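PDB 6CII: chlamydomonas reinhardtii THB1 from Chlamydomonas reinhardtii, which binds one heme and, like other group I truncated hemoglobins, probably takes up oxygen at the heme iron, which carries cyanide in this structure. Local coordinates for residues K22-F27 / K52-M57; Y28-A33 / A94-S99; H88-V93 / A116-A121. One frame throughout, in Å; residues are numbered along the deposited sequence.

Interaction 1: residues K22-F27 / K52-M57. With HEM (protoporphyrin IX containing Fe), chain B.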
loop_
_atom_site.group_PDB
_atom_site.type_symbol
_atom_site.label_atom_id
_atom_site.label_comp_id
_atom_site.label_asym_id
_atom_site.label_seq_id
_atom_site.Cartn_x
_atom_site.Cartn_y
_atom_site.Cartn_z
ATOM N N LYS A 22 0.362 9.749 6.508
ATOM C CA LYS A 22 0.078 9.190 7.824
ATOM C C LYS A 22 -0.304 7.717 7.716
ATOM O O LYS A 22 0.179 6.885 8.496
ATOM C CB LYS A 22 -1.038 9.992 8.508
ATOM C CG LYS A 22 -1.465 9.455 9.877
ATOM C CD LYS A 22 -0.350 9.576 10.883
ATOM C CE LYS A 22 -0.895 9.394 12.309
ATOM N NZ LYS A 22 0.225 9.471 13.279
ATOM N N ALA A 23 -1.155 7.373 6.748
ATOM C CA ALA A 23 -1.577 5.981 6.633
ATOM C C ALA A 23 -0.387 5.081 6.349
ATOM O O ALA A 23 -0.247 4.026 6.967
ATOM C CB ALA A 23 -2.638 5.831 5.541
ATOM N N VAL A 24 0.498 5.498 5.442
ATOM C CA VAL A 24 1.670 4.680 5.137
ATOM C C VAL A 24 2.580 4.560 6.360
ATOM O O VAL A 24 3.152 3.497 6.621
ATOM C CB VAL A 24 2.417 5.247 3.913
ATOM C CG1 VAL A 24 3.770 4.555 3.765
ATOM C CG2 VAL A 24 1.593 5.006 2.656
ATOM N N ASP A 25 2.724 5.640 7.136
ATOM C CA ASP A 25 3.570 5.568 8.318
ATOM C C ASP A 25 3.027 4.539 9.317
ATOM O O ASP A 25 3.783 3.701 9.829
ATOM C CB ASP A 25 3.678 6.965 8.928
ATOM C CG ASP A 25 4.795 7.090 9.919
ATOM O OD1 ASP A 25 5.862 6.474 9.724
ATOM O OD2 ASP A 25 4.612 7.830 10.903
ATOM N N VAL A 26 1.718 4.586 9.592
ATOM C CA VAL A 26 1.100 3.659 10.552
ATOM C C VAL A 26 1.163 2.233 10.024
ATOM O O VAL A 26 1.485 1.288 10.746
ATOM C CB VAL A 26 -0.365 4.061 10.834
ATOM C CG1 VAL A 26 -1.066 2.941 11.663
ATOM C CG2 VAL A 26 -0.433 5.398 11.555
ATOM N N PHE A 27 0.809 2.074 8.750
ATOM C CA PHE A 27 0.864 0.802 8.042
ATOM C C PHE A 27 2.207 0.107 8.235
ATOM O O PHE A 27 2.258 -1.057 8.645
ATOM C CB PHE A 27 0.549 1.144 6.584
ATOM C CG PHE A 27 0.755 0.067 5.579
ATOM C CD1 PHE A 27 -0.155 -0.975 5.438
ATOM C CD2 PHE A 27 1.774 0.204 4.651
ATOM C CE1 PHE A 27 -0.026 -1.899 4.430
ATOM C CE2 PHE A 27 1.943 -0.730 3.638
ATOM C CZ PHE A 27 1.032 -1.791 3.512
ATOM N N LYS A 52 8.369 5.289 -1.275
ATOM C CA LYS A 52 7.900 4.573 -2.452
ATOM C C LYS A 52 6.436 4.209 -2.320
ATOM O O LYS A 52 5.674 4.309 -3.290
ATOM C CB LYS A 52 8.729 3.317 -2.669
ATOM C CG LYS A 52 10.139 3.624 -3.136
ATOM C CD LYS A 52 10.899 2.315 -3.129
ATOM C CE LYS A 52 12.215 2.362 -3.849
ATOM N NZ LYS A 52 12.806 0.993 -3.721
ATOM N N GLN A 53 6.020 3.792 -1.122
ATOM C CA GLN A 53 4.629 3.395 -0.958
ATOM C C GLN A 53 3.703 4.597 -1.054
ATOM O O GLN A 53 2.623 4.500 -1.643
ATOM C CB GLN A 53 4.450 2.653 0.383
ATOM C CG GLN A 53 3.067 1.997 0.535
ATOM C CD GLN A 53 2.831 0.900 -0.499
ATOM O OE1 GLN A 53 2.217 1.102 -1.549
ATOM N NE2 GLN A 53 3.306 -0.279 -0.184
ATOM N N VAL A 54 4.101 5.736 -0.483
ATOM C CA VAL A 54 3.300 6.940 -0.650
ATOM C C VAL A 54 3.128 7.244 -2.134
ATOM O O VAL A 54 2.017 7.535 -2.590
ATOM C CB VAL A 54 3.916 8.132 0.103
ATOM C CG1 VAL A 54 3.160 9.416 -0.266
ATOM C CG2 VAL A 54 3.834 7.891 1.606
ATOM N N ALA A 55 4.219 7.149 -2.914
ATOM C CA ALA A 55 4.130 7.494 -4.335
ATOM C C ALA A 55 3.185 6.556 -5.066
ATOM O O ALA A 55 2.366 6.994 -5.898
ATOM C CB ALA A 55 5.531 7.474 -4.974
ATOM N N PHE A 56 3.246 5.264 -4.736
ATOM C CA PHE A 56 2.381 4.300 -5.400
ATOM C C PHE A 56 0.930 4.528 -5.030
ATOM O O PHE A 56 0.054 4.572 -5.901
ATOM C CB PHE A 56 2.768 2.866 -5.053
ATOM C CG PHE A 56 1.857 1.867 -5.699
ATOM C CD1 PHE A 56 1.958 1.607 -7.052
ATOM C CD2 PHE A 56 0.853 1.239 -4.971
ATOM C CE1 PHE A 56 1.077 0.709 -7.676
ATOM C CE2 PHE A 56 -0.025 0.351 -5.595
ATOM C CZ PHE A 56 0.099 0.095 -6.936
ATOM N N MET A 57 0.648 4.654 -3.732
ATOM C CA MET A 57 -0.728 4.839 -3.292
ATOM C C MET A 57 -1.304 6.136 -3.838
ATOM O O MET A 57 -2.474 6.191 -4.240
ATOM C CB MET A 57 -0.793 4.834 -1.766
ATOM C CG MET A 57 -0.381 3.523 -1.157
ATOM S SD MET A 57 -1.665 2.306 -1.422
ATOM C CE MET A 57 -0.973 0.869 -0.603
HETATM C CHA HEM B . 8.333 -3.127 -2.446
HETATM C CHB HEM B . 3.618 -2.013 -3.127
HETATM C CHC HEM B . 2.362 -6.311 -1.057
HETATM C CHD HEM B . 7.040 -6.862 0.449
HETATM C C1A HEM B . 7.160 -2.511 -2.815
HETATM C C2A HEM B . 7.090 -1.236 -3.487
HETATM C C3A HEM B . 5.805 -0.932 -3.660
HETATM C C4A HEM B . 4.992 -1.974 -3.106
HETATM C CMA HEM B . 5.190 0.320 -4.323
HETATM C CAA HEM B . 8.343 -0.436 -3.915
HETATM C CBA HEM B . 8.775 -0.969 -5.289
HETATM C CGA HEM B . 9.858 -0.097 -5.855
HETATM O O1A HEM B . 9.506 0.894 -6.537
HETATM O O2A HEM B . 11.056 -0.384 -5.604
HETATM C C1B HEM B . 2.908 -3.079 -2.598
HETATM C C2B HEM B . 1.475 -3.131 -2.532
HETATM C C3B HEM B . 1.107 -4.283 -1.970
HETATM C C4B HEM B . 2.304 -5.041 -1.640
HETATM C CMB HEM B . 0.546 -2.014 -3.049
HETATM C CAB HEM B . -0.367 -4.671 -1.751
HETATM C CBB HEM B . -0.750 -5.521 -0.805
HETATM C C1C HEM B . 3.528 -6.795 -0.485
HETATM C C2C HEM B . 3.655 -8.028 0.269
HETATM C C3C HEM B . 4.937 -8.167 0.661
HETATM C C4C HEM B . 5.683 -7.017 0.208
HETATM C CMC HEM B . 2.464 -8.993 0.493
HETATM C CAC HEM B . 5.606 -9.291 1.500
HETATM C CBC HEM B . 4.981 -9.709 2.590
HETATM C C1D HEM B . 7.737 -5.845 -0.196
HETATM C C2D HEM B . 9.139 -5.628 0.002
HETATM C C3D HEM B . 9.529 -4.604 -0.788
HETATM C C4D HEM B . 8.381 -4.147 -1.522
HETATM C CMD HEM B . 10.014 -6.442 0.984
HETATM C CAD HEM B . 10.956 -4.033 -0.882
HETATM C CBD HEM B . 11.816 -4.962 -1.740
HETATM C CGD HEM B . 13.228 -4.418 -1.808
HETATM O O1D HEM B . 14.181 -5.197 -1.553
HETATM O O2D HEM B . 13.395 -3.212 -2.125
HETATM N NA HEM B . 5.853 -2.924 -2.613
HETATM N NB HEM B . 3.390 -4.265 -2.028
HETATM N NC HEM B . 4.804 -6.216 -0.534
HETATM N ND HEM B . 7.293 -4.913 -1.136
HETATM FE FE HEM B . 5.357 -4.558 -1.594
#

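Interaction 2: residues Y28-A33 / A94-S99. With CYN (cyanide ion), chain C.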
loop_
_atom_site.group_PDB
_atom_site.type_symbol
_atom_site.label_atom_id
_atom_site.label_comp_id
_atom_site.label_asym_id
_atom_site.label_seq_id
_atom_site.Cartn_x
_atom_site.Cartn_y
_atom_site.Cartn_z
ATOM N N TYR A 28 3.319 0.844 8.061
ATOM C CA TYR A 28 4.603 0.188 8.224
ATOM C C TYR A 28 4.997 0.007 9.688
ATOM O O TYR A 28 5.803 -0.873 9.978
ATOM C CB TYR A 28 5.706 0.941 7.464
ATOM C CG TYR A 28 5.668 0.551 5.990
ATOM C CD1 TYR A 28 5.784 -0.786 5.606
ATOM C CD2 TYR A 28 5.484 1.496 5.021
ATOM C CE1 TYR A 28 5.715 -1.155 4.279
ATOM C CE2 TYR A 28 5.433 1.139 3.683
ATOM C CZ TYR A 28 5.546 -0.178 3.332
ATOM O OH TYR A 28 5.452 -0.480 2.018
ATOM N N GLU A 29 4.499 0.835 10.620
ATOM C CA GLU A 29 4.734 0.513 12.031
ATOM C C GLU A 29 4.059 -0.799 12.419
ATOM O O GLU A 29 4.642 -1.599 13.167
ATOM C CB GLU A 29 4.279 1.659 12.948
ATOM C CG GLU A 29 5.146 2.937 12.787
ATOM C CD GLU A 29 6.655 2.767 13.114
ATOM O OE1 GLU A 29 7.073 1.724 13.625
ATOM O OE2 GLU A 29 7.439 3.692 12.832
ATOM N N ARG A 30 2.844 -1.051 11.906
ATOM C CA ARG A 30 2.182 -2.336 12.147
ATOM C C ARG A 30 2.923 -3.470 11.452
ATOM O O ARG A 30 3.030 -4.571 11.989
ATOM C CB ARG A 30 0.731 -2.301 11.644
ATOM C CG ARG A 30 -0.135 -1.247 12.289
ATOM C CD ARG A 30 -1.500 -1.173 11.603
ATOM N NE ARG A 30 -2.220 -2.450 11.647
ATOM C CZ ARG A 30 -3.301 -2.703 12.376
ATOM N NH1 ARG A 30 -3.833 -1.769 13.155
ATOM N NH2 ARG A 30 -3.863 -3.908 12.314
ATOM N N ILE A 31 3.400 -3.239 10.227
ATOM C CA ILE A 31 4.003 -4.353 9.499
ATOM C C ILE A 31 5.295 -4.798 10.174
ATOM O O ILE A 31 5.568 -6.004 10.303
ATOM C CB ILE A 31 4.208 -3.960 8.027
ATOM C CG1 ILE A 31 2.854 -4.068 7.313
ATOM C CG2 ILE A 31 5.257 -4.846 7.382
ATOM C CD1 ILE A 31 2.792 -3.459 5.901
ATOM N N VAL A 32 6.104 -3.853 10.653
ATOM C CA VAL A 32 7.371 -4.275 11.233
ATOM C C VAL A 32 7.174 -4.877 12.607
ATOM O O VAL A 32 8.092 -5.522 13.111
ATOM C CB VAL A 32 8.398 -3.127 11.280
ATOM C CG1 VAL A 32 8.639 -2.578 9.895
ATOM C CG2 VAL A 32 7.968 -2.049 12.248
ATOM N N ALA A 33 5.998 -4.690 13.213
ATOM C CA ALA A 33 5.665 -5.329 14.478
ATOM C C ALA A 33 4.994 -6.681 14.279
ATOM O O ALA A 33 4.766 -7.388 15.262
ATOM C CB ALA A 33 4.746 -4.429 15.325
ATOM N N ALA A 94 -3.006 -6.231 3.213
ATOM C CA ALA A 94 -4.232 -5.501 2.931
ATOM C C ALA A 94 -5.007 -5.219 4.204
ATOM O O ALA A 94 -5.540 -4.113 4.382
ATOM C CB ALA A 94 -5.090 -6.301 1.948
ATOM N N ALA A 95 -5.050 -6.195 5.119
ATOM C CA ALA A 95 -5.784 -6.016 6.362
ATOM C C ALA A 95 -5.122 -4.974 7.254
ATOM O O ALA A 95 -5.810 -4.210 7.939
ATOM C CB ALA A 95 -5.896 -7.356 7.092
ATOM N N HIS A 96 -3.789 -4.910 7.252
ATOM C CA HIS A 96 -3.137 -3.826 7.967
ATOM C C HIS A 96 -3.535 -2.478 7.402
ATOM O O HIS A 96 -3.706 -1.518 8.156
ATOM C CB HIS A 96 -1.622 -3.960 7.907
ATOM C CG HIS A 96 -1.075 -4.948 8.874
ATOM N ND1 HIS A 96 -1.236 -4.821 10.238
ATOM C CD2 HIS A 96 -0.335 -6.063 8.678
ATOM C CE1 HIS A 96 -0.628 -5.827 10.841
ATOM N NE2 HIS A 96 -0.073 -6.593 9.915
ATOM N N LEU A 97 -3.637 -2.368 6.083
ATOM C CA LEU A 97 -4.011 -1.076 5.520
ATOM C C LEU A 97 -5.464 -0.758 5.832
ATOM O O LEU A 97 -5.804 0.386 6.139
ATOM C CB LEU A 97 -3.782 -1.048 4.018
ATOM C CG LEU A 97 -4.082 0.306 3.355
ATOM C CD1 LEU A 97 -3.229 1.430 3.969
ATOM C CD2 LEU A 97 -3.895 0.252 1.823
ATOM N N ASP A 98 -6.335 -1.752 5.750
ATOM C CA ASP A 98 -7.739 -1.487 6.040
ATOM C C ASP A 98 -7.897 -1.020 7.477
ATOM O O ASP A 98 -8.552 -0.009 7.739
ATOM C CB ASP A 98 -8.584 -2.728 5.784
ATOM C CG ASP A 98 -10.053 -2.484 6.114
ATOM O OD1 ASP A 98 -10.775 -1.962 5.260
ATOM O OD2 ASP A 98 -10.473 -2.780 7.243
ATOM N N SER A 99 -7.258 -1.727 8.418
ATOM C CA SER A 99 -7.313 -1.340 9.830
ATOM C C SER A 99 -6.713 0.039 10.062
ATOM O O SER A 99 -7.203 0.804 10.901
ATOM C CB SER A 99 -6.578 -2.379 10.679
ATOM O OG SER A 99 -7.327 -3.589 10.732
HETATM C C CYN C . 5.035 -3.616 0.174
HETATM N N CYN C . 5.040 -2.880 1.046
#

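Interaction 3: residues H88-V93 / A116-A121. With HEM (protoporphyrin IX containing Fe), chain B.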
loop_
_atom_site.group_PDB
_atom_site.type_symbol
_atom_site.label_atom_id
_atom_site.label_comp_id
_atom_site.label_asym_id
_atom_site.label_seq_id
_atom_site.Cartn_x
_atom_site.Cartn_y
_atom_site.Cartn_z
ATOM N N HIS A 88 -1.311 -15.222 0.996
ATOM C CA HIS A 88 -1.716 -14.977 2.374
ATOM C C HIS A 88 -1.032 -13.733 2.918
ATOM O O HIS A 88 -1.666 -12.931 3.616
ATOM C CB HIS A 88 -1.408 -16.183 3.258
ATOM C CG HIS A 88 -1.713 -15.962 4.712
ATOM N ND1 HIS A 88 -2.983 -15.680 5.173
ATOM C CD2 HIS A 88 -0.908 -15.961 5.802
ATOM C CE1 HIS A 88 -2.948 -15.531 6.485
ATOM N NE2 HIS A 88 -1.704 -15.707 6.891
ATOM N N HIS A 89 0.254 -13.538 2.583
ATOM C CA HIS A 89 0.908 -12.296 2.993
ATOM C C HIS A 89 0.190 -11.097 2.414
ATOM O O HIS A 89 0.045 -10.061 3.083
ATOM C CB HIS A 89 2.367 -12.254 2.547
ATOM C CG HIS A 89 3.213 -13.322 3.152
ATOM N ND1 HIS A 89 3.937 -14.203 2.388
ATOM C CD2 HIS A 89 3.450 -13.649 4.442
ATOM C CE1 HIS A 89 4.568 -15.053 3.184
ATOM N NE2 HIS A 89 4.291 -14.735 4.439
ATOM N N PHE A 90 -0.216 -11.186 1.151
ATOM C CA PHE A 90 -0.981 -10.101 0.558
ATOM C C PHE A 90 -2.218 -9.789 1.387
ATOM O O PHE A 90 -2.501 -8.620 1.667
ATOM C CB PHE A 90 -1.348 -10.444 -0.884
ATOM C CG PHE A 90 -2.059 -9.335 -1.603
ATOM C CD1 PHE A 90 -3.431 -9.161 -1.453
ATOM C CD2 PHE A 90 -1.365 -8.483 -2.435
ATOM C CE1 PHE A 90 -4.091 -8.135 -2.108
ATOM C CE2 PHE A 90 -2.016 -7.466 -3.111
ATOM C CZ PHE A 90 -3.371 -7.286 -2.950
ATOM N N ASP A 91 -2.939 -10.820 1.845
ATOM C CA ASP A 91 -4.126 -10.569 2.656
ATOM C C ASP A 91 -3.763 -9.913 3.975
ATOM O O ASP A 91 -4.470 -9.009 4.434
ATOM C CB ASP A 91 -4.889 -11.865 2.936
ATOM C CG ASP A 91 -5.593 -12.413 1.719
ATOM O OD1 ASP A 91 -5.888 -11.662 0.766
ATOM O OD2 ASP A 91 -5.850 -13.633 1.720
ATOM N N LEU A 92 -2.657 -10.339 4.591
ATOM C CA LEU A 92 -2.246 -9.718 5.843
ATOM C C LEU A 92 -1.916 -8.251 5.633
ATOM O O LEU A 92 -2.224 -7.400 6.491
ATOM C CB LEU A 92 -1.038 -10.453 6.424
ATOM C CG LEU A 92 -1.194 -11.911 6.884
ATOM C CD1 LEU A 92 0.168 -12.337 7.452
ATOM C CD2 LEU A 92 -2.300 -12.076 7.939
ATOM N N VAL A 93 -1.232 -7.945 4.523
ATOM C CA VAL A 93 -0.835 -6.565 4.242
ATOM C C VAL A 93 -2.057 -5.706 3.985
ATOM O O VAL A 93 -2.168 -4.591 4.498
ATOM C CB VAL A 93 0.143 -6.537 3.058
ATOM C CG1 VAL A 93 0.283 -5.111 2.560
ATOM C CG2 VAL A 93 1.475 -7.023 3.531
ATOM N N ALA A 116 -10.577 -1.654 -2.513
ATOM C CA ALA A 116 -10.800 -2.343 -3.784
ATOM C C ALA A 116 -9.681 -2.056 -4.770
ATOM O O ALA A 116 -9.298 -2.929 -5.559
ATOM C CB ALA A 116 -12.142 -1.927 -4.365
ATOM N N ILE A 117 -9.170 -0.828 -4.758
ATOM C CA ILE A 117 -8.020 -0.490 -5.589
ATOM C C ILE A 117 -6.797 -1.302 -5.165
ATOM O O ILE A 117 -6.077 -1.849 -6.011
ATOM C CB ILE A 117 -7.750 1.024 -5.535
ATOM C CG1 ILE A 117 -8.866 1.796 -6.217
ATOM C CG2 ILE A 117 -6.401 1.335 -6.182
ATOM C CD1 ILE A 117 -8.813 3.276 -5.958
ATOM N N VAL A 118 -6.554 -1.414 -3.858
ATOM C CA VAL A 118 -5.478 -2.296 -3.413
ATOM C C VAL A 118 -5.731 -3.731 -3.866
ATOM O O VAL A 118 -4.806 -4.442 -4.276
ATOM C CB VAL A 118 -5.304 -2.199 -1.891
ATOM C CG1 VAL A 118 -4.282 -3.247 -1.407
ATOM C CG2 VAL A 118 -4.878 -0.808 -1.534
ATOM N N ALA A 119 -6.984 -4.189 -3.806
ATOM C CA ALA A 119 -7.249 -5.545 -4.278
ATOM C C ALA A 119 -6.876 -5.697 -5.747
ATOM O O ALA A 119 -6.424 -6.773 -6.169
ATOM C CB ALA A 119 -8.716 -5.909 -4.059
ATOM N N SER A 120 -7.064 -4.643 -6.537
ATOM C CA SER A 120 -6.750 -4.731 -7.957
ATOM C C SER A 120 -5.259 -4.892 -8.201
ATOM O O SER A 120 -4.874 -5.331 -9.291
ATOM C CB SER A 120 -7.282 -3.503 -8.692
ATOM O OG SER A 120 -6.351 -2.433 -8.656
ATOM N N ALA A 121 -4.413 -4.566 -7.214
ATOM C CA ALA A 121 -2.971 -4.760 -7.341
ATOM C C ALA A 121 -2.556 -6.213 -7.227
ATOM O O ALA A 121 -1.413 -6.536 -7.569
ATOM C CB ALA A 121 -2.207 -3.966 -6.277
HETATM C CHA HEM B . 8.333 -3.127 -2.446
HETATM C CHB HEM B . 3.618 -2.013 -3.127
HETATM C CHC HEM B . 2.362 -6.311 -1.057
HETATM C CHD HEM B . 7.040 -6.862 0.449
HETATM C C1A HEM B . 7.160 -2.511 -2.815
HETATM C C2A HEM B . 7.090 -1.236 -3.487
HETATM C C3A HEM B . 5.805 -0.932 -3.660
HETATM C C4A HEM B . 4.992 -1.974 -3.106
HETATM C CMA HEM B . 5.190 0.320 -4.323
HETATM C CAA HEM B . 8.343 -0.436 -3.915
HETATM C CBA HEM B . 8.775 -0.969 -5.289
HETATM C CGA HEM B . 9.858 -0.097 -5.855
HETATM O O1A HEM B . 9.506 0.894 -6.537
HETATM O O2A HEM B . 11.056 -0.384 -5.604
HETATM C C1B HEM B . 2.908 -3.079 -2.598
HETATM C C2B HEM B . 1.475 -3.131 -2.532
HETATM C C3B HEM B . 1.107 -4.283 -1.970
HETATM C C4B HEM B . 2.304 -5.041 -1.640
HETATM C CMB HEM B . 0.546 -2.014 -3.049
HETATM C CAB HEM B . -0.367 -4.671 -1.751
HETATM C CBB HEM B . -0.750 -5.521 -0.805
HETATM C C1C HEM B . 3.528 -6.795 -0.485
HETATM C C2C HEM B . 3.655 -8.028 0.269
HETATM C C3C HEM B . 4.937 -8.167 0.661
HETATM C C4C HEM B . 5.683 -7.017 0.208
HETATM C CMC HEM B . 2.464 -8.993 0.493
HETATM C CAC HEM B . 5.606 -9.291 1.500
HETATM C CBC HEM B . 4.981 -9.709 2.590
HETATM C C1D HEM B . 7.737 -5.845 -0.196
HETATM C C2D HEM B . 9.139 -5.628 0.002
HETATM C C3D HEM B . 9.529 -4.604 -0.788
HETATM C C4D HEM B . 8.381 -4.147 -1.522
HETATM C CMD HEM B . 10.014 -6.442 0.984
HETATM C CAD HEM B . 10.956 -4.033 -0.882
HETATM C CBD HEM B . 11.816 -4.962 -1.740
HETATM C CGD HEM B . 13.228 -4.418 -1.808
HETATM O O1D HEM B . 14.181 -5.197 -1.553
HETATM O O2D HEM B . 13.395 -3.212 -2.125
HETATM N NA HEM B . 5.853 -2.924 -2.613
HETATM N NB HEM B . 3.390 -4.265 -2.028
HETATM N NC HEM B . 4.804 -6.216 -0.534
HETATM N ND HEM B . 7.293 -4.913 -1.136
HETATM FE FE HEM B . 5.357 -4.558 -1.594
#

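Interaction 1: residues K22-F27 / K52-M57
Gln-53 leaves its helix with CG opposite the backbone N; this chi1 (-171°) sets CG beside Val-24, and the bend at chi2 (64°) then carries the amide inward to the heme. Val-24 answers with both methyls: CG1 lies 3.9 Å from Gln-53 CB, and CG2 meets Gln-53 CG at 4.0 Å. CG2 of Val-54 fits against the fork of Val-24, 3.8 Å from Val-24 CB. One turn further along, the Phe-27 ring reaches the amide, CE2 to Gln-53 NE2 4.1 Å, with ring and amide planes almost perpendicular (84°). These are the B and E helices of the 2-on-2 globin fold, packed through a buried apolar seam on the distal side of the heme. Gln-53 NE2 is hydrogen-bonded to Tyr-28 OH and stands 3.4 Å from the methine carbon CHB of the heme, so the amide spans the B helix and the cofactor and also touches the bound cyanide. Lys-52 turns away from the helix contact, its chain extended beyond CG, and NZ donates a 2.9 Å hydrogen bond to the propionate oxygen O2A of the heme. In another structure of this protein Lys-52 is instead bonded covalently to heme.

Interaction 2: residues Y28-A33 / A94-S99
Arg-30 and His-96 lock the C-terminal half of helix 16-33 to helix 87-103, the B and G helices of the truncated 2-on-2 globin fold, which run roughly antiparallel here. Take Arg-30 outward from the backbone. Its CB already lies 3.5 Å from His-96 ND1, lifted off the imidazole plane. CD comes next, 4.1 Å from the carbonyl O of His-96. There the chain bends (chi3 59°), so that NE faces back to the ring and its N-H points at His-96 ND1. That bond is 2.9 Å long and nearly straight, with an N-H...N angle of 170°; the donor lies close to the ring plane and the acceptor close to the guanidinium plane, although the two planes themselves are turned 69° apart. NH2 adds a weak second bond to the same ND1. The flat end then lies over Ser-99 CB, which is 3.5 Å from NH2 and 3.7 Å from NH1 and sits off one face toward the rim. Because ND1 accepts, the imidazole proton is probably on NE2, which is hydrogen-bonded to Asp-34 OD2; with ND1 and NE2 both engaged, rotation of the ring is restrained. On the buried side of this polar pair, Ile-31 CG1 packs 4.0 Å from His-96 CD2. Tyr-28 points the other way, into the distal pocket, where Gln-49 NE2 also bonds its hydroxyl. There Tyr-28 OH donates a 2.6 Å hydrogen bond to the cyanide N, with that nitrogen lying almost in the plane of the phenol ring.

Interaction 3: residues H88-V93 / A116-A121
The carbonyl O of Val-118 accepts the 3.0 Å backbone bond from Ala-121 N and also meets the rim of the Phe-90 ring, whose CZ lies 3.5 Å away. The oxygen is near the ring plane, so the aromatic edge, with its slightly positive hydrogens, faces it. From the same edge CZ reaches Val-118 CG1 at 4.4 Å, while CE2 leans toward the backbone of Ala-121. Phe-90 makes this reach by placing CG opposite its backbone N (chi1 -176°), which throws the ring across the gap between segments 88-93 and 116-121, whose axes come within 11.1 Å. These are the G and H helices, the antiparallel pair (160° between the segments) stacked against the B/E pair in the 2-on-2 globin fold. Here they wall off one edge of the heme. A face of the Phe-90 ring covers a vinyl group: CE2 is 3.3 Å from the vinyl carbon CBB of the heme. Val-93 supports the same carbon, its CG1 3.5 Å from CBB, and sends CG2 toward the neighbouring heme methyl CMC. Ile-125 and Phe-126 of helix 108-126 also touch Phe-90, and His-89 CB packs at 3.6 Å from CBC of the second vinyl.

From the N terminus, helix 16-33 supplies two contacts in succession. Residues 22-27 close the first loop when helix 46-60 returns to them, completing interaction 1. Residues 28-33 lie within that loop, but their partners at 94-99 come much later, so interactions 1 and 2 cross. Interaction 3 starts at 88-93, before interaction 2 has closed, and ends at 116-121, so these two cross as well, whereas interactions 1 and 3 follow in series. By pairing helix 16-33 with helix 87-103, interaction 2 joins the B/E pair to the G/H pair. Leu-97 touches both neighbours, meeting Met-57 of interaction 1 and Val-118 of interaction 3, while interactions 1 and 3 border the same heme.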